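PDB 4MFZ: Dbv8 protein from Nonomuraea, which probably transfers a long fatty acyl chain, such as decanoyl, from acyl-CoA to an amine during synthesis of acylated glycopeptide antibiotics. Local coordinates for residues 119-122 with 127-130; 182-187 with 200-205; 264-269 with 320-325. All coordinates share one frame; numbering follows the deposited sequence.

In the fold
Along the chain the three contacts come in series, and none nests in or crosses another. Interaction 1 closes a short loop of four residues. It sets the loop after helix 89-104 against the end of helix 125-128. Interaction 2 follows with a loop of twelve residues. It joins helix 182-192 to strand 199-205, and so the N-acyltransferase N-terminal region to the sheet of the GNAT-like C-terminal region. Interaction 3 lies wholly in the C-terminal region and closes a loop of fifty residues. It brings 264-269 to helix 314-324, beside bound decanoyl-CoA. The centres of interactions 1 and 3 are 38 Å apart, and interaction 2 is the most central of the three.

Interaction 1 of 3, residues 119-122 with 127-130; sequences LPYE and ARYF
The CB of A127 meets the carbonyl oxygen of P120 and the side chain of L119. It lies 3.5 Å from P120 O and is also near the CB of L119. The carbonyl oxygen of A127 is used twice. It accepts the backbone N-H of F130, and it accepts a bond from water 1 (A127 O to water 2.9 Å). The same water accepts from the N-H of L119.

R128 takes the next place and meets Y121. Its CG sits over one face of the phenol ring, 4.1 Å from the ring centroid and 8° off the normal. This is a CH-pi contact. The chain then bends at its third torsion (chi3 -72°), which turns the guanidinium back over the Y121 side chain instead of past it. The guanidinium and the ring are tilted by 43°, so they do not stack flat. R128 NH1 comes to 3.4 Å from Y121 CD2. Two waters join the same two residues. Water 2 is hydrogen-bonded to Y121 OH (2.6 Å) and donates to R128 O. Water 3 accepts from R128 NE (2.8 Å) and donates to Y121 O. Outside the contact, NH1 bonds to G177 O and forms a salt bridge with E176.

F130 ends the segment. CD1 of L119 packs obliquely on its ring, 3.5 Å from F130 CG. Both side chains also touch L94, so this buried corner packs against helix 89-104.

The L119 and F130 side chains thus make an apolar patch. The polar links between the segments run through water: one bridges the backbone of L119 and A127, and two serve Y121 and R128. With NE and NH1 both held, the guanidinium is probably well fixed over the tyrosine.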
ATOM      1  N   LEU A 119      -6.426   8.185 -10.897  1.00 21.75           N
ATOM      2  CA  LEU A 119      -7.020   8.790 -12.107  1.00 21.14           C
ATOM      3  C   LEU A 119      -8.387   9.447 -11.840  1.00 22.39           C
ATOM      4  O   LEU A 119      -9.053   9.096 -10.861  1.00 20.13           O
ATOM      5  CB  LEU A 119      -7.178   7.727 -13.198  1.00 20.51           C
ATOM      6  CG  LEU A 119      -5.965   6.890 -13.617  1.00 20.97           C
ATOM      7  CD1 LEU A 119      -6.310   6.013 -14.831  1.00 20.82           C
ATOM      8  CD2 LEU A 119      -4.769   7.789 -13.900  1.00 21.15           C
ATOM      9  N   PRO A 120      -8.789  10.420 -12.695  1.00 21.18           N
ATOM     10  CA  PRO A 120     -10.117  11.011 -12.563  1.00 21.24           C
ATOM     11  C   PRO A 120     -11.176   9.960 -12.788  1.00 21.27           C
ATOM     12  O   PRO A 120     -11.098   9.207 -13.765  1.00 21.06           O
ATOM     13  CB  PRO A 120     -10.143  12.085 -13.670  1.00 20.92           C
ATOM     14  CG  PRO A 120      -8.700  12.482 -13.802  1.00 21.12           C
ATOM     15  CD  PRO A 120      -7.939  11.185 -13.623  1.00 20.97           C
ATOM     16  N   TYR A 121     -12.149   9.889 -11.876  1.00 21.20           N
ATOM     17  CA  TYR A 121     -13.181   8.837 -11.952  1.00 20.87           C
ATOM     18  C   TYR A 121     -14.311   9.113 -12.940  1.00 20.27           C
ATOM     19  O   TYR A 121     -15.052   8.188 -13.273  1.00 20.52           O
ATOM     20  CB  TYR A 121     -13.804   8.512 -10.566  1.00 20.43           C
ATOM     21  CG  TYR A 121     -12.838   8.014  -9.496  1.00 19.36           C
ATOM     22  CD1 TYR A 121     -11.593   7.477  -9.832  1.00 18.97           C
ATOM     23  CD2 TYR A 121     -13.196   8.067  -8.126  1.00 19.59           C
ATOM     24  CE1 TYR A 121     -10.720   7.025  -8.851  1.00 18.24           C
ATOM     25  CE2 TYR A 121     -12.337   7.603  -7.144  1.00 17.34           C
ATOM     26  CZ  TYR A 121     -11.106   7.089  -7.498  1.00 18.61           C
ATOM     27  OH  TYR A 121     -10.235   6.648  -6.511  1.00 17.36           O
ATOM     28  N   GLU A 122     -14.457  10.346 -13.425  1.00 20.47           N
ATOM     29  CA  GLU A 122     -15.589  10.667 -14.342  1.00 21.45           C
ATOM     30  C   GLU A 122     -15.538   9.920 -15.688  1.00 22.68           C
ATOM     31  O   GLU A 122     -16.519   9.853 -16.443  1.00 21.12           O
ATOM     32  CB  GLU A 122     -15.695  12.175 -14.572  1.00 22.19           C
ATOM     33  CG  GLU A 122     -14.458  12.801 -15.204  1.00 23.85           C
ATOM     34  CD  GLU A 122     -13.497  13.356 -14.171  1.00 24.58           C
ATOM     35  OE1 GLU A 122     -12.911  14.419 -14.463  1.00 23.16           O
ATOM     36  OE2 GLU A 122     -13.360  12.757 -13.058  1.00 24.65           O
ATOM     37  N   ALA A 127     -11.069   3.512 -15.078  1.00 18.36           N
ATOM     38  CA  ALA A 127     -10.169   4.528 -14.546  1.00 18.16           C
ATOM     39  C   ALA A 127     -10.100   4.426 -13.019  1.00 18.14           C
ATOM     40  O   ALA A 127      -9.031   4.435 -12.410  1.00 16.79           O
ATOM     41  CB  ALA A 127     -10.610   5.918 -14.964  1.00 16.58           C
ATOM     42  N   ARG A 128     -11.266   4.314 -12.418  1.00 17.32           N
ATOM     43  CA  ARG A 128     -11.400   4.113 -10.988  1.00 18.32           C
ATOM     44  C   ARG A 128     -10.575   2.912 -10.439  1.00 16.96           C
ATOM     45  O   ARG A 128      -9.902   3.018  -9.406  1.00 16.53           O
ATOM     46  CB  ARG A 128     -12.914   3.987 -10.724  1.00 19.58           C
ATOM     47  CG  ARG A 128     -13.338   3.810  -9.293  1.00 22.22           C
ATOM     48  CD  ARG A 128     -14.860   3.594  -9.244  1.00 21.85           C
ATOM     49  NE  ARG A 128     -15.558   4.840  -9.536  1.00 21.45           N
ATOM     50  CZ  ARG A 128     -15.790   5.791  -8.640  1.00 22.23           C
ATOM     51  NH1 ARG A 128     -15.414   5.622  -7.378  1.00 20.77           N
ATOM     52  NH2 ARG A 128     -16.437   6.902  -8.994  1.00 22.59           N
ATOM     53  N   TYR A 129     -10.583   1.797 -11.164  1.00 16.12           N
ATOM     54  CA  TYR A 129      -9.816   0.612 -10.771  1.00 16.52           C
ATOM     55  C   TYR A 129      -8.475   0.446 -11.535  1.00 15.49           C
ATOM     56  O   TYR A 129      -7.911  -0.629 -11.555  1.00 14.72           O
ATOM     57  CB  TYR A 129     -10.665  -0.641 -10.966  1.00 17.11           C
ATOM     58  CG  TYR A 129     -11.902  -0.713 -10.076  1.00 19.04           C
ATOM     59  CD1 TYR A 129     -11.771  -0.900  -8.703  1.00 18.22           C
ATOM     60  CD2 TYR A 129     -13.203  -0.612 -10.611  1.00 18.87           C
ATOM     61  CE1 TYR A 129     -12.873  -0.963  -7.874  1.00 19.68           C
ATOM     62  CE2 TYR A 129     -14.321  -0.695  -9.775  1.00 19.99           C
ATOM     63  CZ  TYR A 129     -14.136  -0.873  -8.408  1.00 20.19           C
ATOM     64  OH  TYR A 129     -15.183  -0.967  -7.523  1.00 21.07           O
ATOM     65  N   PHE A 130      -7.976   1.513 -12.153  1.00 15.10           N
ATOM     66  CA  PHE A 130      -6.754   1.448 -12.988  1.00 15.38           C
ATOM     67  C   PHE A 130      -5.617   0.647 -12.356  1.00 14.80           C
ATOM     68  O   PHE A 130      -5.002  -0.154 -13.011  1.00 15.14           O
ATOM     69  CB  PHE A 130      -6.244   2.873 -13.305  1.00 15.16           C
ATOM     70  CG  PHE A 130      -4.960   2.905 -14.100  1.00 16.14           C
ATOM     71  CD1 PHE A 130      -4.946   2.545 -15.445  1.00 16.50           C
ATOM     72  CD2 PHE A 130      -3.753   3.303 -13.502  1.00 16.15           C
ATOM     73  CE1 PHE A 130      -3.749   2.581 -16.186  1.00 17.00           C
ATOM     74  CE2 PHE A 130      -2.562   3.342 -14.236  1.00 16.73           C
ATOM     75  CZ  PHE A 130      -2.555   2.980 -15.578  1.00 16.32           C
TER
HETATM   76  O   HOH W   1      -7.194   5.308 -10.409  1.00 20.17           O
HETATM   77  O   HOH W   2      -8.880   4.469  -7.042  1.00 15.31           O
HETATM   78  O   HOH W   3     -16.270   5.801 -12.059  1.00 23.85           O

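Interaction 2 of 3, residues 182-187 with 200-205; sequences PWWLTL and QYNLAV
Helix 182-187, through W184 and L187, lies across strand 200-205 at 79°, with the two axes 11.1 Å apart at their closest. At that spacing the side chains must bridge the gap.

W184 does most of this. Its CG is anti to the backbone N (chi1 -171°), and the indole reaches out edge-first to the strand. At that edge, near the ring plane, NE1 donates a weak bond to Q200 OE1, 3.3 Å long and bent to 133°. The far end of the indole, at CH2, rests 4.1 Å from N202 CB. L187 comes in beside it, with CD2 also 4.1 Å from N202 CB.

The other end of the Q200 amide is held from helix 162-174, where Q162 OE1 accepts from NE2. W184 also meets the ring of H216 and the side chain of V193, both on neighbouring strands.

Q200 therefore gives its amide two partners in a buried place, and its fixed orientation probably depends more on Q162 than on the weak indole bond. The other touches between the two segments are van der Waals contacts of W184 and L187 with N202.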
ATOM      1  N   PRO A 182      -2.199   3.898  -3.924  1.00 19.71           N
ATOM      2  CA  PRO A 182      -1.612   3.104  -4.997  1.00 19.64           C
ATOM      3  C   PRO A 182      -0.072   3.087  -5.019  1.00 19.23           C
ATOM      4  O   PRO A 182       0.506   2.154  -5.597  1.00 18.66           O
ATOM      5  CB  PRO A 182      -2.200   3.709  -6.281  1.00 19.65           C
ATOM      6  CG  PRO A 182      -2.728   5.054  -5.898  1.00 20.13           C
ATOM      7  CD  PRO A 182      -3.066   4.990  -4.428  1.00 19.62           C
ATOM      8  N   TRP A 183       0.592   4.069  -4.398  1.00 18.41           N
ATOM      9  CA  TRP A 183       2.068   4.034  -4.323  1.00 18.68           C
ATOM     10  C   TRP A 183       2.529   2.796  -3.579  1.00 18.19           C
ATOM     11  O   TRP A 183       3.617   2.262  -3.867  1.00 16.67           O
ATOM     12  CB  TRP A 183       2.656   5.298  -3.669  1.00 21.07           C
ATOM     13  CG  TRP A 183       2.497   5.295  -2.158  1.00 23.93           C
ATOM     14  CD1 TRP A 183       1.358   5.645  -1.428  1.00 24.59           C
ATOM     15  CD2 TRP A 183       3.485   4.856  -1.141  1.00 24.54           C
ATOM     16  NE1 TRP A 183       1.560   5.471  -0.079  1.00 25.92           N
ATOM     17  CE2 TRP A 183       2.816   4.995   0.166  1.00 26.64           C
ATOM     18  CE3 TRP A 183       4.800   4.371  -1.183  1.00 24.54           C
ATOM     19  CZ2 TRP A 183       3.469   4.678   1.375  1.00 27.14           C
ATOM     20  CZ3 TRP A 183       5.439   4.050   0.039  1.00 24.22           C
ATOM     21  CH2 TRP A 183       4.792   4.206   1.282  1.00 24.74           C
ATOM     22  N   TRP A 184       1.720   2.325  -2.616  1.00 16.55           N
ATOM     23  CA  TRP A 184       2.063   1.118  -1.855  1.00 16.40           C
ATOM     24  C   TRP A 184       1.884  -0.142  -2.694  1.00 16.45           C
ATOM     25  O   TRP A 184       2.799  -0.977  -2.765  1.00 16.45           O
ATOM     26  CB  TRP A 184       1.271   1.073  -0.549  1.00 16.76           C
ATOM     27  CG  TRP A 184       1.665   0.001   0.434  1.00 17.61           C
ATOM     28  CD1 TRP A 184       0.872  -1.060   0.904  1.00 17.90           C
ATOM     29  CD2 TRP A 184       2.944  -0.138   1.142  1.00 17.72           C
ATOM     30  NE1 TRP A 184       1.548  -1.805   1.825  1.00 17.76           N
ATOM     31  CE2 TRP A 184       2.801  -1.304   2.016  1.00 18.12           C
ATOM     32  CE3 TRP A 184       4.139   0.582   1.162  1.00 18.20           C
ATOM     33  CZ2 TRP A 184       3.825  -1.726   2.845  1.00 17.67           C
ATOM     34  CZ3 TRP A 184       5.169   0.138   1.990  1.00 18.18           C
ATOM     35  CH2 TRP A 184       5.009  -0.994   2.811  1.00 17.66           C
ATOM     36  N   LEU A 185       0.738  -0.288  -3.368  1.00 16.62           N
ATOM     37  CA  LEU A 185       0.557  -1.379  -4.335  1.00 17.19           C
ATOM     38  C   LEU A 185       1.691  -1.416  -5.363  1.00 16.66           C
ATOM     39  O   LEU A 185       2.195  -2.502  -5.659  1.00 15.33           O
ATOM     40  CB  LEU A 185      -0.779  -1.300  -5.081  1.00 18.42           C
ATOM     41  CG  LEU A 185      -2.082  -1.342  -4.287  1.00 20.88           C
ATOM     42  CD1 LEU A 185      -3.276  -1.128  -5.232  1.00 20.44           C
ATOM     43  CD2 LEU A 185      -2.172  -2.670  -3.536  1.00 20.75           C
ATOM     44  N   THR A 186       2.069  -0.244  -5.894  1.00 15.16           N
ATOM     45  CA  THR A 186       3.199  -0.128  -6.849  1.00 16.04           C
ATOM     46  C   THR A 186       4.506  -0.682  -6.294  1.00 15.51           C
ATOM     47  O   THR A 186       5.142  -1.537  -6.916  1.00 15.99           O
ATOM     48  CB  THR A 186       3.378   1.324  -7.365  1.00 16.18           C
ATOM     49  OG1 THR A 186       2.193   1.703  -8.036  1.00 16.83           O
ATOM     50  CG2 THR A 186       4.493   1.432  -8.357  1.00 17.54           C
ATOM     51  N   LEU A 187       4.894  -0.222  -5.115  1.00 15.76           N
ATOM     52  CA  LEU A 187       6.072  -0.749  -4.444  1.00 15.43           C
ATOM     53  C   LEU A 187       6.027  -2.286  -4.213  1.00 14.91           C
ATOM     54  O   LEU A 187       7.026  -2.990  -4.410  1.00 15.10           O
ATOM     55  CB  LEU A 187       6.227  -0.010  -3.128  1.00 16.41           C
ATOM     56  CG  LEU A 187       7.618   0.033  -2.523  1.00 18.07           C
ATOM     57  CD1 LEU A 187       8.547   0.836  -3.449  1.00 17.43           C
ATOM     58  CD2 LEU A 187       7.516   0.667  -1.134  1.00 18.07           C
ATOM     59  N   GLN A 200       4.337  -6.246   7.521  1.00 14.21           N
ATOM     60  CA  GLN A 200       4.915  -6.021   6.178  1.00 16.03           C
ATOM     61  C   GLN A 200       6.264  -5.268   6.264  1.00 15.98           C
ATOM     62  O   GLN A 200       6.468  -4.424   7.128  1.00 15.36           O
ATOM     63  CB  GLN A 200       3.970  -5.203   5.285  1.00 16.39           C
ATOM     64  CG  GLN A 200       2.719  -5.913   4.748  1.00 16.88           C
ATOM     65  CD  GLN A 200       1.745  -4.934   4.091  1.00 18.60           C
ATOM     66  OE1 GLN A 200       1.724  -3.749   4.425  1.00 21.31           O
ATOM     67  NE2 GLN A 200       0.919  -5.428   3.177  1.00 19.74           N
ATOM     68  N   TYR A 201       7.182  -5.585   5.367  1.00 16.35           N
ATOM     69  CA  TYR A 201       8.497  -4.968   5.404  1.00 16.81           C
ATOM     70  C   TYR A 201       8.813  -4.530   3.991  1.00 18.24           C
ATOM     71  O   TYR A 201       8.644  -5.323   3.063  1.00 18.73           O
ATOM     72  CB  TYR A 201       9.550  -5.988   5.840  1.00 17.20           C
ATOM     73  CG  TYR A 201       9.267  -6.603   7.181  1.00 16.53           C
ATOM     74  CD1 TYR A 201       8.494  -7.770   7.287  1.00 15.51           C
ATOM     75  CD2 TYR A 201       9.756  -6.010   8.354  1.00 16.37           C
ATOM     76  CE1 TYR A 201       8.207  -8.320   8.536  1.00 16.45           C
ATOM     77  CE2 TYR A 201       9.487  -6.565   9.603  1.00 16.56           C
ATOM     78  CZ  TYR A 201       8.719  -7.716   9.687  1.00 16.70           C
ATOM     79  OH  TYR A 201       8.457  -8.242  10.935  1.00 18.18           O
ATOM     80  N   ASN A 202       9.270  -3.292   3.822  1.00 18.06           N
ATOM     81  CA  ASN A 202       9.768  -2.895   2.515  1.00 19.20           C
ATOM     82  C   ASN A 202      11.270  -2.608   2.517  1.00 19.02           C
ATOM     83  O   ASN A 202      11.810  -2.074   3.466  1.00 19.65           O
ATOM     84  CB  ASN A 202       8.973  -1.747   1.908  1.00 19.09           C
ATOM     85  CG  ASN A 202       9.169  -0.456   2.635  1.00 22.12           C
ATOM     86  OD1 ASN A 202       8.718  -0.302   3.779  1.00 24.79           O
ATOM     87  ND2 ASN A 202       9.801   0.513   1.964  1.00 21.90           N
ATOM     88  N   LEU A 203      11.918  -3.012   1.443  1.00 19.15           N
ATOM     89  CA  LEU A 203      13.340  -2.868   1.305  1.00 20.64           C
ATOM     90  C   LEU A 203      13.587  -1.424   0.913  1.00 21.15           C
ATOM     91  O   LEU A 203      13.343  -1.060  -0.225  1.00 19.54           O
ATOM     92  CB  LEU A 203      13.818  -3.808   0.201  1.00 21.04           C
ATOM     93  CG  LEU A 203      13.633  -5.307   0.464  1.00 23.40           C
ATOM     94  CD1 LEU A 203      13.249  -6.042  -0.805  1.00 23.59           C
ATOM     95  CD2 LEU A 203      14.888  -5.937   1.072  1.00 24.09           C
ATOM     96  N   ALA A 204      14.061  -0.616   1.854  1.00 21.45           N
ATOM     97  CA  ALA A 204      14.254   0.821   1.629  1.00 25.12           C
ATOM     98  C   ALA A 204      15.731   1.230   1.753  1.00 26.32           C
ATOM     99  O   ALA A 204      16.579   0.408   2.083  1.00 24.71           O
ATOM    100  CB  ALA A 204      13.395   1.615   2.610  1.00 24.49           C
ATOM    101  N   VAL A 205      16.042   2.489   1.453  1.00 29.18           N
ATOM    102  CA  VAL A 205      17.329   3.066   1.848  1.00 31.10           C
ATOM    103  C   VAL A 205      17.072   4.378   2.595  1.00 33.19           C
ATOM    104  O   VAL A 205      16.164   5.114   2.223  1.00 32.20           O
ATOM    105  CB  VAL A 205      18.357   3.213   0.675  1.00 33.19           C
ATOM    106  CG1 VAL A 205      18.170   2.129  -0.384  1.00 33.88           C
ATOM    107  CG2 VAL A 205      18.307   4.582   0.022  1.00 34.39           C
TER

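Interaction 3 of 3, residues 264-269 with 320-325; sequences AEYLAE and VTHLLA
Y266 and H322 point at each other across the gap, and their side chains cross at about a right angle. The two rings are almost perpendicular, with planes at 87° and centroids 5.4 Å apart. The phenol comes in with its hydroxyl end first. That end lies at the edge of the imidazole, near its plane, 3.7 Å from H322 CB. The Y266 ring carbon CZ is 4.1 Å from H322 CG. The closest approach of the hydroxyl to the imidazole is too short to trust, and the imidazole itself is probably turned over in the model, so the polar chemistry of this pair is doubtful.

The first torsion of H322 helps set up the meeting. Its CG is anti to the backbone N (chi1 -161°), which carries the ring out from helix 314-324 toward the loop. T321, one residue earlier, is exposed. Its OG1 comes within 4.0 Å of Y266 CE1, obliquely to the ring.

Other residues also touch the pair. Y266 reaches A318 on the same helix as H322. H322 meets the ring of W329, and both Y266 and H322 touch R327, which forms a salt bridge with E265.

The contact lies near the decanoyl-CoA pocket. L267, next to Y266, touches decanoyl-CoA and packs on T314 and L315 of helix 314-324, while the Y266 side chain stays about 8 Å from the ligand. Here a loop and a helix of the GNAT-like region meet beside the acyl-CoA pocket of the GNAT fold.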
ATOM      1  N   ALA A 264      -0.634   6.905  25.996  1.00 25.97           N
ATOM      2  CA  ALA A 264      -0.512   6.366  27.366  1.00 27.86           C
ATOM      3  C   ALA A 264      -1.471   7.048  28.341  1.00 29.83           C
ATOM      4  O   ALA A 264      -1.729   6.525  29.427  1.00 31.43           O
ATOM      5  CB  ALA A 264       0.933   6.456  27.878  1.00 28.41           C
ATOM      6  N   GLU A 265      -2.008   8.201  27.941  1.00 31.63           N
ATOM      7  CA  GLU A 265      -2.965   8.940  28.760  1.00 32.43           C
ATOM      8  C   GLU A 265      -4.350   8.268  28.742  1.00 31.90           C
ATOM      9  O   GLU A 265      -5.163   8.435  29.671  1.00 31.30           O
ATOM     10  CB  GLU A 265      -3.079  10.380  28.249  1.00 36.47           C
ATOM     11  CG  GLU A 265      -3.116  11.429  29.352  1.00 42.70           C
ATOM     12  CD  GLU A 265      -3.785  12.737  28.943  1.00 43.28           C
ATOM     13  OE1 GLU A 265      -3.341  13.382  27.970  1.00 41.96           O
ATOM     14  OE2 GLU A 265      -4.753  13.132  29.627  1.00 46.65           O
ATOM     15  N   TYR A 266      -4.585   7.479  27.700  1.00 28.65           N
ATOM     16  CA  TYR A 266      -5.909   6.981  27.359  1.00 26.67           C
ATOM     17  C   TYR A 266      -6.082   5.482  27.387  1.00 25.95           C
ATOM     18  O   TYR A 266      -7.118   4.998  27.807  1.00 25.24           O
ATOM     19  CB  TYR A 266      -6.278   7.473  25.967  1.00 26.31           C
ATOM     20  CG  TYR A 266      -6.509   8.973  25.948  1.00 28.47           C
ATOM     21  CD1 TYR A 266      -7.696   9.518  26.456  1.00 26.48           C
ATOM     22  CD2 TYR A 266      -5.526   9.854  25.460  1.00 27.06           C
ATOM     23  CE1 TYR A 266      -7.908  10.890  26.456  1.00 27.88           C
ATOM     24  CE2 TYR A 266      -5.741  11.232  25.452  1.00 26.54           C
ATOM     25  CZ  TYR A 266      -6.929  11.740  25.948  1.00 27.41           C
ATOM     26  OH  TYR A 266      -7.176  13.100  25.947  1.00 27.72           O
ATOM     27  N   LEU A 267      -5.072   4.760  26.921  1.00 25.20           N
ATOM     28  CA  LEU A 267      -5.193   3.330  26.704  1.00 26.30           C
ATOM     29  C   LEU A 267      -4.883   2.591  27.980  1.00 27.35           C
ATOM     30  O   LEU A 267      -4.152   3.095  28.832  1.00 27.23           O
ATOM     31  CB  LEU A 267      -4.260   2.865  25.589  1.00 23.45           C
ATOM     32  CG  LEU A 267      -4.437   3.448  24.198  1.00 23.73           C
ATOM     33  CD1 LEU A 267      -3.410   2.788  23.287  1.00 22.06           C
ATOM     34  CD2 LEU A 267      -5.855   3.299  23.643  1.00 22.67           C
ATOM     35  N   ALA A 268      -5.456   1.399  28.102  1.00 29.63           N
ATOM     36  CA  ALA A 268      -5.350   0.603  29.318  1.00 30.92           C
ATOM     37  C   ALA A 268      -3.982  -0.054  29.427  1.00 31.99           C
ATOM     38  O   ALA A 268      -3.261  -0.222  28.426  1.00 30.28           O
ATOM     39  CB  ALA A 268      -6.464  -0.435  29.381  1.00 30.31           C
ATOM     40  N   GLU A 269      -3.636  -0.428  30.654  1.00 33.83           N
ATOM     41  CA  GLU A 269      -2.311  -0.940  30.965  1.00 34.94           C
ATOM     42  C   GLU A 269      -1.888  -2.138  30.113  1.00 32.48           C
ATOM     43  O   GLU A 269      -0.726  -2.255  29.758  1.00 33.86           O
ATOM     44  CB  GLU A 269      -2.199  -1.263  32.453  1.00 41.81           C
ATOM     45  CG  GLU A 269      -2.219  -0.014  33.327  1.00 51.20           C
ATOM     46  CD  GLU A 269      -1.262  -0.086  34.517  1.00 56.65           C
ATOM     47  OE1 GLU A 269      -0.928  -1.211  34.977  1.00 59.62           O
ATOM     48  OE2 GLU A 269      -0.847   1.002  34.990  1.00 57.20           O
ATOM     49  N   VAL A 320     -11.737  11.031  19.729  1.00 23.18           N
ATOM     50  CA  VAL A 320     -12.794  12.049  19.704  1.00 24.21           C
ATOM     51  C   VAL A 320     -12.748  13.002  20.903  1.00 27.11           C
ATOM     52  O   VAL A 320     -12.777  14.255  20.728  1.00 26.99           O
ATOM     53  CB  VAL A 320     -14.186  11.389  19.548  1.00 25.27           C
ATOM     54  CG1 VAL A 320     -15.318  12.331  19.960  1.00 23.86           C
ATOM     55  CG2 VAL A 320     -14.355  10.889  18.109  1.00 24.62           C
ATOM     56  N   THR A 321     -12.661  12.441  22.119  1.00 27.58           N
ATOM     57  CA  THR A 321     -12.653  13.283  23.312  1.00 26.55           C
ATOM     58  C   THR A 321     -11.468  14.251  23.284  1.00 26.97           C
ATOM     59  O   THR A 321     -11.640  15.442  23.561  1.00 26.42           O
ATOM     60  CB  THR A 321     -12.721  12.509  24.661  1.00 28.70           C
ATOM     61  OG1 THR A 321     -11.418  12.063  25.044  1.00 33.49           O
ATOM     62  CG2 THR A 321     -13.695  11.347  24.615  1.00 27.44           C
ATOM     63  N   HIS A 322     -10.289  13.747  22.919  1.00 26.53           N
ATOM     64  CA  HIS A 322      -9.064  14.557  22.838  1.00 25.42           C
ATOM     65  C   HIS A 322      -9.219  15.722  21.874  1.00 25.91           C
ATOM     66  O   HIS A 322      -8.889  16.873  22.197  1.00 25.04           O
ATOM     67  CB  HIS A 322      -7.934  13.655  22.390  1.00 25.04           C
ATOM     68  CG  HIS A 322      -6.551  14.180  22.666  1.00 25.81           C
ATOM     69  ND1 HIS A 322      -5.729  14.630  21.677  1.00 25.88           N
ATOM     70  CD2 HIS A 322      -5.828  14.268  23.845  1.00 24.45           C
ATOM     71  CE1 HIS A 322      -4.555  14.988  22.211  1.00 24.84           C
ATOM     72  NE2 HIS A 322      -4.616  14.767  23.536  1.00 26.61           N
ATOM     73  N   LEU A 323      -9.709  15.425  20.674  1.00 25.20           N
ATOM     74  CA  LEU A 323      -9.955  16.438  19.648  1.00 26.52           C
ATOM     75  C   LEU A 323     -11.052  17.451  20.029  1.00 27.18           C
ATOM     76  O   LEU A 323     -10.884  18.650  19.820  1.00 28.34           O
ATOM     77  CB  LEU A 323     -10.298  15.762  18.309  1.00 24.79           C
ATOM     78  CG  LEU A 323      -9.121  15.152  17.517  1.00 26.17           C
ATOM     79  CD1 LEU A 323      -9.560  14.518  16.197  1.00 24.64           C
ATOM     80  CD2 LEU A 323      -8.065  16.207  17.240  1.00 24.44           C
ATOM     81  N   LEU A 324     -12.169  16.962  20.576  1.00 28.46           N
ATOM     82  CA  LEU A 324     -13.265  17.835  21.030  1.00 28.99           C
ATOM     83  C   LEU A 324     -12.824  18.761  22.174  1.00 30.39           C
ATOM     84  O   LEU A 324     -13.328  19.896  22.287  1.00 31.44           O
ATOM     85  CB  LEU A 324     -14.542  17.050  21.379  1.00 30.32           C
ATOM     86  CG  LEU A 324     -15.408  16.529  20.218  1.00 30.26           C
ATOM     87  CD1 LEU A 324     -16.656  15.806  20.735  1.00 30.32           C
ATOM     88  CD2 LEU A 324     -15.801  17.663  19.270  1.00 31.01           C
ATOM     89  N   ALA A 325     -11.863  18.306  22.981  1.00 26.58           N
ATOM     90  CA  ALA A 325     -11.313  19.128  24.052  1.00 27.38           C
ATOM     91  C   ALA A 325     -10.310  20.171  23.540  1.00 28.49           C
ATOM     92  O   ALA A 325      -9.703  20.867  24.334  1.00 26.23           O
ATOM     93  CB  ALA A 325     -10.681  18.266  25.141  1.00 25.77           C
TER